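Side-chain contact in alpha-fucosidase GH29 (Fusarium graminearum, PDB 4PSR), which acts as an alpha-L-fucosidase of family GH29, probably hydrolysing alpha-1,6-linked fucose at the reducing-end N-acetylglucosamine of glycoprotein glycans: residues S328-V333 / E371-T376. Numbering follows the deposited sequence.
Sequences SLLDRV and EAVYDT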
# COMPACT_ATOMS: atom_id res chain seq x y z
N SER A 328 -3.20 -11.25 -3.65
CA SER A 328 -2.93 -10.24 -2.64
C SER A 328 -3.50 -8.89 -3.10
O SER A 328 -4.12 -8.20 -2.32
CB SER A 328 -1.45 -10.15 -2.32
OG SER A 328 -1.02 -11.33 -1.65
N LEU A 329 -3.25 -8.52 -4.36
CA LEU A 329 -3.78 -7.28 -4.90
C LEU A 329 -5.31 -7.24 -4.75
O LEU A 329 -5.86 -6.24 -4.32
CB LEU A 329 -3.37 -7.14 -6.36
CG LEU A 329 -3.99 -5.95 -7.10
CD1 LEU A 329 -3.60 -4.62 -6.44
CD2 LEU A 329 -3.58 -5.98 -8.56
N LEU A 330 -5.98 -8.31 -5.17
CA LEU A 330 -7.44 -8.34 -5.10
C LEU A 330 -7.93 -8.19 -3.66
O LEU A 330 -8.91 -7.48 -3.39
CB LEU A 330 -7.97 -9.63 -5.72
CG LEU A 330 -7.74 -9.76 -7.24
CD1 LEU A 330 -7.88 -11.21 -7.68
CD2 LEU A 330 -8.71 -8.85 -8.02
N ASP A 331 -7.26 -8.88 -2.73
CA ASP A 331 -7.58 -8.74 -1.33
C ASP A 331 -7.47 -7.30 -0.85
O ASP A 331 -8.39 -6.79 -0.24
CB ASP A 331 -6.70 -9.69 -0.52
CG ASP A 331 -7.13 -9.78 0.92
OD1 ASP A 331 -8.14 -10.46 1.21
OD2 ASP A 331 -6.44 -9.23 1.82
N ARG A 332 -6.35 -6.64 -1.13
CA ARG A 332 -6.17 -5.27 -0.65
C ARG A 332 -7.20 -4.33 -1.25
O ARG A 332 -7.77 -3.49 -0.56
CB ARG A 332 -4.77 -4.71 -0.95
CG ARG A 332 -3.54 -5.55 -0.48
CD ARG A 332 -3.65 -6.06 0.94
NE ARG A 332 -4.00 -7.47 1.08
CZ ARG A 332 -3.16 -8.49 0.99
NH1 ARG A 332 -3.64 -9.74 1.15
NH2 ARG A 332 -1.87 -8.31 0.70
N VAL A 333 -7.45 -4.47 -2.55
CA VAL A 333 -8.37 -3.58 -3.23
C VAL A 333 -9.79 -3.77 -2.68
O VAL A 333 -10.53 -2.80 -2.52
CB VAL A 333 -8.30 -3.79 -4.74
CG1 VAL A 333 -9.44 -3.12 -5.45
CG2 VAL A 333 -6.95 -3.32 -5.29
N GLU A 371 -11.24 -4.14 -15.54
CA GLU A 371 -12.56 -3.60 -15.25
C GLU A 371 -12.99 -3.84 -13.78
O GLU A 371 -13.71 -3.04 -13.19
CB GLU A 371 -13.61 -4.21 -16.20
CG GLU A 371 -15.02 -3.69 -15.93
CD GLU A 371 -16.10 -4.33 -16.80
OE1 GLU A 371 -15.78 -5.07 -17.75
OE2 GLU A 371 -17.27 -4.10 -16.49
N ALA A 372 -12.56 -4.96 -13.22
CA ALA A 372 -12.91 -5.33 -11.85
C ALA A 372 -11.99 -4.69 -10.80
O ALA A 372 -12.21 -4.87 -9.60
CB ALA A 372 -12.90 -6.85 -11.69
N VAL A 373 -10.94 -4.01 -11.25
CA VAL A 373 -9.90 -3.48 -10.37
C VAL A 373 -9.81 -1.97 -10.51
O VAL A 373 -10.21 -1.23 -9.60
CB VAL A 373 -8.55 -4.19 -10.64
CG1 VAL A 373 -7.46 -3.64 -9.71
CG2 VAL A 373 -8.69 -5.70 -10.44
N TYR A 374 -9.25 -1.48 -11.61
CA TYR A 374 -9.10 -0.04 -11.77
C TYR A 374 -10.44 0.65 -11.70
O TYR A 374 -11.45 0.14 -12.18
CB TYR A 374 -8.51 0.27 -13.12
CG TYR A 374 -7.18 -0.41 -13.41
CD1 TYR A 374 -6.03 -0.11 -12.69
CD2 TYR A 374 -7.07 -1.27 -14.49
CE1 TYR A 374 -4.80 -0.70 -13.03
CE2 TYR A 374 -5.88 -1.87 -14.83
CZ TYR A 374 -4.74 -1.57 -14.12
OH TYR A 374 -3.55 -2.14 -14.48
N ASP A 375 -10.43 1.83 -11.09
CA ASP A 375 -11.60 2.71 -11.08
C ASP A 375 -12.78 2.17 -10.29
O ASP A 375 -13.84 2.76 -10.31
CB ASP A 375 -12.08 3.03 -12.53
CG ASP A 375 -11.00 3.63 -13.40
OD1 ASP A 375 -9.99 4.15 -12.90
OD2 ASP A 375 -11.14 3.53 -14.63
N THR A 376 -12.60 1.07 -9.56
CA THR A 376 -13.66 0.51 -8.72
C THR A 376 -13.50 1.01 -7.28
O THR A 376 -12.52 1.68 -6.94
CB THR A 376 -13.65 -1.04 -8.68
OG1 THR A 376 -12.49 -1.55 -7.99
CG2 THR A 376 -13.75 -1.66 -10.08
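Val373 O accepts two bonds from Thr376: a short one from the hydroxyl, OG1 to O 2.8 Å, and a weak one from the backbone N at 3.3 Å. The hydroxyl approaches at a C=O...O angle of 128°, tilted 30° from the carbonyl plane. Because it links the first and last residues of the type II beta turn from Val373 to Thr376, this bond adds to the weak backbone closure. Asp375, its third residue, has the positive phi characteristic of type II, following an extended Tyr374.

The turn presents Val373 to helix 322-334, and the two methyls of this side chain divide the work. CG2, anti to the carbonyl carbon, lies 4.0 Å from Leu330 CD2; CG1, anti to the backbone N (chi1 -180°), faces Val333 CG2 at a looser 4.5 Å. One valine therefore meets helix positions three residues apart, about one turn along the same side. The Leu330 and Val373 side chains cross at about a right angle, and CD2 is the one leucine methyl that comes within contact distance. Val333 also places CG1 4.3 Å from Thr376 OG1, an apolar neighbour for a hydroxyl already bonded within its own turn.

Leu366 and Phe365 of helix 353-369 touch Val373 and Leu330, respectively, while Thr408 of strand 405-409 packs on Val333 and Thr376. The contact thus lies where an outer helix of the TIM barrel meets the chain leading to the C-terminal beta domain. With 167 Å² buried and no polar bond joining the two segments, their direct attachment rests on van der Waals and hydrophobic contact, while the polar bonding of Thr376 to Val373 shapes the turn.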